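Local atomic coordinates of amidohydrolase (Staphylococcus aureus, PDB entry 3NUR), a protein that is a putative metal-dependent amidohydrolase that probably hydrolyses carbon-nitrogen bonds of a still undefined amide substrate. Residues 26-31 and 190-195; 89-94 and 128-133. One frame throughout, in Å; residues are numbered along the deposited sequence.

Contact 1 of 2, residues 26-31 and 190-195. With CA (calcium ion), chain B.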
loop_
_atom_site.group_PDB
_atom_site.type_symbol
_atom_site.label_atom_id
_atom_site.label_comp_id
_atom_site.label_asym_id
_atom_site.label_seq_id
_atom_site.Cartn_x
_atom_site.Cartn_y
_atom_site.Cartn_z
ATOM N N THR A 26 -10.853 -5.719 0.055
ATOM C CA THR A 26 -9.460 -5.990 -0.350
ATOM C C THR A 26 -8.729 -4.647 -0.586
ATOM O O THR A 26 -9.280 -3.731 -1.225
ATOM C CB THR A 26 -9.369 -7.025 -1.471
ATOM O OG1 THR A 26 -10.178 -6.598 -2.555
ATOM C CG2 THR A 26 -9.789 -8.452 -1.032
ATOM N N PHE A 27 -7.506 -4.527 -0.048
ATOM C CA PHE A 27 -6.796 -3.249 0.011
ATOM C C PHE A 27 -5.696 -2.921 -0.999
ATOM O O PHE A 27 -5.246 -1.767 -1.048
ATOM C CB PHE A 27 -6.313 -3.016 1.443
ATOM C CG PHE A 27 -7.390 -2.515 2.372
ATOM C CD1 PHE A 27 -7.498 -1.158 2.667
ATOM C CD2 PHE A 27 -8.285 -3.402 2.971
ATOM C CE1 PHE A 27 -8.500 -0.687 3.523
ATOM C CE2 PHE A 27 -9.268 -2.935 3.854
ATOM C CZ PHE A 27 -9.364 -1.582 4.125
ATOM N N GLU A 28 -5.216 -3.918 -1.760
ATOM C CA GLU A 28 -4.133 -3.652 -2.715
ATOM C C GLU A 28 -4.577 -4.168 -4.054
ATOM O O GLU A 28 -4.206 -5.261 -4.447
ATOM C CB GLU A 28 -2.807 -4.298 -2.241
ATOM C CG GLU A 28 -1.587 -3.716 -2.949
ATOM C CD GLU A 28 -0.318 -4.503 -2.684
ATOM O OE1 GLU A 28 0.279 -5.005 -3.662
ATOM O OE2 GLU A 28 0.056 -4.660 -1.496
ATOM N N GLU A 29 -5.484 -3.434 -4.699
ATOM C CA GLU A 29 -6.115 -3.863 -5.951
ATOM C C GLU A 29 -5.870 -2.744 -6.943
ATOM O O GLU A 29 -6.142 -1.575 -6.626
ATOM C CB GLU A 29 -7.615 -4.107 -5.672
ATOM C CG GLU A 29 -7.857 -4.869 -4.350
ATOM C CD GLU A 29 -7.055 -6.147 -4.110
ATOM O OE1 GLU A 29 -6.934 -6.967 -5.048
ATOM O OE2 GLU A 29 -6.544 -6.332 -2.979
ATOM N N HIS A 30 -5.303 -3.098 -8.109
ATOM C CA HIS A 30 -4.807 -2.104 -9.047
ATOM C C HIS A 30 -5.564 -1.885 -10.322
ATOM O O HIS A 30 -6.187 -2.795 -10.864
ATOM C CB HIS A 30 -3.336 -2.413 -9.377
ATOM C CG HIS A 30 -2.461 -2.517 -8.158
ATOM N ND1 HIS A 30 -2.163 -1.402 -7.382
ATOM C CD2 HIS A 30 -1.817 -3.595 -7.642
ATOM C CE1 HIS A 30 -1.367 -1.834 -6.413
ATOM N NE2 HIS A 30 -1.134 -3.147 -6.521
ATOM N N TYR A 31 -5.404 -0.675 -10.848
ATOM C CA TYR A 31 -5.937 -0.307 -12.148
ATOM C C TYR A 31 -4.904 0.549 -12.874
ATOM O O TYR A 31 -4.069 1.171 -12.233
ATOM C CB TYR A 31 -7.280 0.468 -12.011
ATOM C CG TYR A 31 -7.106 1.911 -11.600
ATOM C CD1 TYR A 31 -6.904 2.253 -10.268
ATOM C CD2 TYR A 31 -7.031 2.928 -12.556
ATOM C CE1 TYR A 31 -6.688 3.568 -9.887
ATOM C CE2 TYR A 31 -6.799 4.250 -12.186
ATOM C CZ TYR A 31 -6.618 4.561 -10.848
ATOM O OH TYR A 31 -6.382 5.846 -10.450
ATOM N N TYR A 190 -1.135 3.974 1.967
ATOM C CA TYR A 190 -0.611 2.641 1.660
ATOM C C TYR A 190 0.748 2.890 0.986
ATOM O O TYR A 190 0.799 3.589 -0.028
ATOM C CB TYR A 190 -1.560 1.893 0.679
ATOM C CG TYR A 190 -1.423 0.377 0.677
ATOM C CD1 TYR A 190 -2.512 -0.439 0.966
ATOM C CD2 TYR A 190 -0.220 -0.238 0.335
ATOM C CE1 TYR A 190 -2.399 -1.828 0.969
ATOM C CE2 TYR A 190 -0.099 -1.634 0.309
ATOM C CZ TYR A 190 -1.196 -2.423 0.626
ATOM O OH TYR A 190 -1.085 -3.793 0.669
ATOM N N LEU A 191 1.852 2.366 1.567
ATOM C CA LEU A 191 3.215 2.535 1.009
ATOM C C LEU A 191 3.551 1.230 0.284
ATOM O O LEU A 191 3.665 0.182 0.918
ATOM C CB LEU A 191 4.223 2.820 2.131
ATOM C CG LEU A 191 5.631 3.274 1.714
ATOM C CD1 LEU A 191 5.592 4.660 1.021
ATOM C CD2 LEU A 191 6.543 3.342 2.942
ATOM N N HIS A 192 3.645 1.298 -1.045
ATOM C CA HIS A 192 3.807 0.153 -1.951
ATOM C C HIS A 192 5.204 0.132 -2.600
ATOM O O HIS A 192 5.758 1.193 -2.873
ATOM C CB HIS A 192 2.721 0.282 -3.045
ATOM C CG HIS A 192 2.581 -0.874 -3.999
ATOM N ND1 HIS A 192 3.503 -1.101 -4.991
ATOM C CD2 HIS A 192 1.603 -1.801 -4.094
ATOM C CE1 HIS A 192 3.096 -2.194 -5.620
ATOM N NE2 HIS A 192 1.953 -2.640 -5.123
ATOM N N PRO A 193 5.737 -1.054 -2.961
ATOM C CA PRO A 193 7.058 -1.083 -3.609
ATOM C C PRO A 193 7.060 -0.548 -5.050
ATOM O O PRO A 193 6.018 -0.432 -5.701
ATOM C CB PRO A 193 7.429 -2.564 -3.584
ATOM C CG PRO A 193 6.117 -3.296 -3.520
ATOM C CD PRO A 193 5.264 -2.425 -2.639
ATOM N N ALA A 194 8.248 -0.216 -5.539
ATOM C CA ALA A 194 8.495 0.195 -6.922
ATOM C C ALA A 194 9.985 -0.070 -7.220
ATOM O O ALA A 194 10.745 -0.289 -6.265
ATOM C CB ALA A 194 8.153 1.668 -7.120
ATOM N N PRO A 195 10.418 -0.062 -8.511
ATOM C CA PRO A 195 11.836 -0.348 -8.821
ATOM C C PRO A 195 12.833 0.430 -7.966
ATOM O O PRO A 195 12.645 1.628 -7.726
ATOM C CB PRO A 195 11.943 0.026 -10.306
ATOM C CG PRO A 195 10.587 -0.333 -10.845
ATOM C CD PRO A 195 9.638 0.133 -9.754
HETATM CA CA CA B . 0.624 -4.467 -5.715
HETATM O O HOH W 1 2.267 -5.869 -5.407
HETATM O O HOH W 2 1.653 -4.195 -7.706
#
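At the calcium site of the TIM barrel, Glu28 and His30 from strand 24-31 meet His192, at the end of strand 189-192. Glu28 OE1 is 2.1 Å from the calcium ion, His30 NE2 2.3 Å and His192 NE2 2.3 Å; Asp316 and two waters complete the ligand set. The His30 and His192 side chains come from opposite directions, their ring planes 86° apart, and the 3.4 Å between His30 NE2 and His192 NE2 reflects shared metal binding. With CG anti to the backbone N (chi1 -163°) and the chain extended beyond it, Glu28 reaches across to the ion. Its alternation with His30 recalls the paired metal ligands on the first strand of amidohydrolase-superfamily barrels, here with glutamate in the leading position. The Glu28 and His192 side chains cross at about a right angle. The second carboxylate oxygen, Glu28 OE2, lies 2.6 Å from Tyr190 OH in a weak hydrogen bond, with carboxylate and phenol planes nearly perpendicular. Ser291 also bonds OE2, and Thr289 bonds the Tyr190 hydroxyl, building a second shell. His192 ND1 donates to Pro193 O at 2.7 Å, on a lone pair in the carbonyl plane, which, with the NE2-metal bond, helps hold the ring's rotation.

Contact 2 of 2, residues 89-94 and 128-133; sequences IQVLSY and RFVGFA
Strands 89-94 and 129-131 run parallel, their segment axes 35° apart in direction and 4.6 Å apart at closest approach, Gln90 pairing with Phe129, Val91 with Val130 and Leu92 with Gly131. Four backbone hydrogen bonds form the ladder: Gln90 N to Arg128 O, Val130 N to Gln90 O, Leu92 N to Val130 O at 2.8 Å, and Phe132 N to Leu92 O at 2.9 Å. Beyond it a water loosely bridges Tyr94 N and Ala133 O through two weak bonds. On the face carrying Val91 and Val130, the central feature is a CH-pi contact: Val91 CG1, placed anti to the backbone N (chi1 -178°), sits 3.4 Å from the centroid of the Phe132 ring and only 4° off its normal. The methyl is therefore almost equidistant from all six ring carbons. Nearer the start of the strands, Ile89 CG2 meets Val130 CG2 at 3.9 Å. On the face of Gln90 and Leu92, Leu92 CD1 approaches Phe129 CD1 obliquely at 3.5 Å, while Gln90 CB lies 3.9 Å from that same Phe129 CD1 and the two side chains run alongside each other. Arg128 CB lies on one face of the Phe129 ring, toward its rim, and the Arg128 guanidinium turns back to Val87 O, Gln88 O and Asn83. The contact closes a beta-alpha-beta unit whose connecting helix, 104-124, packs on Leu92 and Phe129 together with helix 75-84, whereas Val91, on the other face, touches Ile25 of the adjacent strand 24-31.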
loop_
_atom_site.group_PDB
_atom_site.type_symbol
_atom_site.label_atom_id
_atom_site.label_comp_id
_atom_site.label_asym_id
_atom_site.label_seq_id
_atom_site.Cartn_x
_atom_site.Cartn_y
_atom_site.Cartn_z
ATOM N N ILE A 89 -15.744 -5.439 -1.691
ATOM C CA ILE A 89 -15.123 -4.188 -2.113
ATOM C C ILE A 89 -13.662 -4.340 -2.470
ATOM O O ILE A 89 -12.897 -4.957 -1.714
ATOM C CB ILE A 89 -15.280 -3.115 -0.984
ATOM C CG1 ILE A 89 -16.763 -2.784 -0.688
ATOM C CG2 ILE A 89 -14.432 -1.851 -1.231
ATOM C CD1 ILE A 89 -16.973 -1.978 0.554
ATOM N N GLN A 90 -13.255 -3.682 -3.580
ATOM C CA GLN A 90 -11.855 -3.522 -3.893
ATOM C C GLN A 90 -11.556 -2.041 -3.627
ATOM O O GLN A 90 -12.312 -1.162 -4.075
ATOM C CB GLN A 90 -11.519 -3.854 -5.358
ATOM C CG GLN A 90 -11.309 -5.330 -5.600
ATOM C CD GLN A 90 -10.732 -5.626 -6.975
ATOM O OE1 GLN A 90 -10.319 -6.761 -7.282
ATOM N NE2 GLN A 90 -10.626 -4.614 -7.818
ATOM N N VAL A 91 -10.465 -1.779 -2.918
ATOM C CA VAL A 91 -9.955 -0.416 -2.682
ATOM C C VAL A 91 -8.962 -0.242 -3.839
ATOM O O VAL A 91 -7.969 -0.987 -3.935
ATOM C CB VAL A 91 -9.306 -0.213 -1.286
ATOM C CG1 VAL A 91 -8.855 1.227 -1.119
ATOM C CG2 VAL A 91 -10.262 -0.601 -0.155
ATOM N N LEU A 92 -9.290 0.653 -4.788
ATOM C CA LEU A 92 -8.524 0.769 -6.024
ATOM C C LEU A 92 -7.394 1.812 -5.990
ATOM O O LEU A 92 -7.595 2.931 -5.512
ATOM C CB LEU A 92 -9.478 1.048 -7.219
ATOM C CG LEU A 92 -10.488 -0.052 -7.603
ATOM C CD1 LEU A 92 -11.392 0.406 -8.762
ATOM C CD2 LEU A 92 -9.786 -1.312 -8.017
ATOM N N SER A 93 -6.211 1.420 -6.509
ATOM C CA SER A 93 -5.015 2.266 -6.595
ATOM C C SER A 93 -4.324 2.082 -7.942
ATOM O O SER A 93 -4.473 1.025 -8.533
ATOM C CB SER A 93 -4.040 1.886 -5.496
ATOM O OG SER A 93 -3.678 0.517 -5.607
ATOM N N TYR A 94 -3.570 3.093 -8.433
ATOM C CA TYR A 94 -2.873 2.973 -9.713
ATOM C C TYR A 94 -1.787 1.892 -9.650
ATOM O O TYR A 94 -1.081 1.790 -8.646
ATOM C CB TYR A 94 -2.287 4.321 -10.172
ATOM C CG TYR A 94 -2.252 4.439 -11.679
ATOM C CD1 TYR A 94 -3.255 5.117 -12.369
ATOM C CD2 TYR A 94 -1.228 3.848 -12.422
ATOM C CE1 TYR A 94 -3.255 5.182 -13.768
ATOM C CE2 TYR A 94 -1.203 3.929 -13.813
ATOM C CZ TYR A 94 -2.227 4.586 -14.482
ATOM O OH TYR A 94 -2.199 4.666 -15.851
ATOM N N ARG A 128 -19.235 -1.451 -4.849
ATOM C CA ARG A 128 -18.162 -2.440 -5.014
ATOM C C ARG A 128 -16.757 -1.888 -4.958
ATOM O O ARG A 128 -15.798 -2.661 -4.929
ATOM C CB ARG A 128 -18.347 -3.222 -6.338
ATOM C CG ARG A 128 -19.730 -3.859 -6.558
ATOM C CD ARG A 128 -20.141 -4.905 -5.499
ATOM N NE ARG A 128 -19.170 -6.000 -5.331
ATOM C CZ ARG A 128 -19.121 -7.095 -6.084
ATOM N NH1 ARG A 128 -19.989 -7.266 -7.083
ATOM N NH2 ARG A 128 -18.214 -8.034 -5.841
ATOM N N PHE A 129 -16.629 -0.565 -5.008
ATOM C CA PHE A 129 -15.316 0.070 -5.051
ATOM C C PHE A 129 -15.193 1.279 -4.166
ATOM O O PHE A 129 -16.160 2.013 -3.939
ATOM C CB PHE A 129 -14.950 0.445 -6.498
ATOM C CG PHE A 129 -14.959 -0.716 -7.461
ATOM C CD1 PHE A 129 -13.937 -1.667 -7.444
ATOM C CD2 PHE A 129 -16.007 -0.887 -8.356
ATOM C CE1 PHE A 129 -13.964 -2.755 -8.315
ATOM C CE2 PHE A 129 -16.025 -1.967 -9.241
ATOM C CZ PHE A 129 -14.996 -2.889 -9.224
ATOM N N VAL A 130 -13.983 1.474 -3.664
ATOM C CA VAL A 130 -13.574 2.624 -2.866
ATOM C C VAL A 130 -12.247 3.081 -3.525
ATOM O O VAL A 130 -11.467 2.241 -3.996
ATOM C CB VAL A 130 -13.425 2.250 -1.368
ATOM C CG1 VAL A 130 -12.672 3.320 -0.594
ATOM C CG2 VAL A 130 -14.799 2.021 -0.729
ATOM N N GLY A 131 -12.008 4.387 -3.578
ATOM C CA GLY A 131 -10.782 4.853 -4.218
ATOM C C GLY A 131 -9.685 5.306 -3.286
ATOM O O GLY A 131 -9.950 5.883 -2.225
ATOM N N PHE A 132 -8.438 5.035 -3.697
ATOM C CA PHE A 132 -7.236 5.528 -3.044
ATOM C C PHE A 132 -6.610 6.500 -4.036
ATOM O O PHE A 132 -6.581 6.225 -5.252
ATOM C CB PHE A 132 -6.255 4.383 -2.667
ATOM C CG PHE A 132 -6.364 3.842 -1.243
ATOM C CD1 PHE A 132 -7.326 4.328 -0.363
ATOM C CD2 PHE A 132 -5.544 2.805 -0.810
ATOM C CE1 PHE A 132 -7.424 3.831 0.951
ATOM C CE2 PHE A 132 -5.654 2.295 0.496
ATOM C CZ PHE A 132 -6.576 2.831 1.373
ATOM N N ALA A 133 -6.161 7.646 -3.526
ATOM C CA ALA A 133 -5.542 8.704 -4.347
ATOM C C ALA A 133 -4.182 8.313 -4.921
ATOM O O ALA A 133 -3.411 7.588 -4.274
ATOM C CB ALA A 133 -5.369 9.951 -3.502
HETATM O O HOH W 3 -2.247 5.164 -6.202
#

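The two contacts, with centres about 10 Å apart, share one part of the barrel wall: strand 24-31 of contact 1 lies beside strand 87-94 of contact 2. Probable backbone hydrogen bonds join them, from Thr26 N to Ile89 O and from Val91 N to Thr26 O, each 2.8 Å. Contact 1 reaches across the barrel to strand 189-192 in another part of the wall and supplies three of the four protein ligands of the calcium ion, whereas contact 2 extends the shared part to strand 129-131, and its sequence falls wholly between the two segments of contact 1. Ser93 brings contact 2 closest to the probable active site: its side chain is about 7 Å from the calcium ion, and its OG packs 3.0 Å from ND1 of the metal ligand His30.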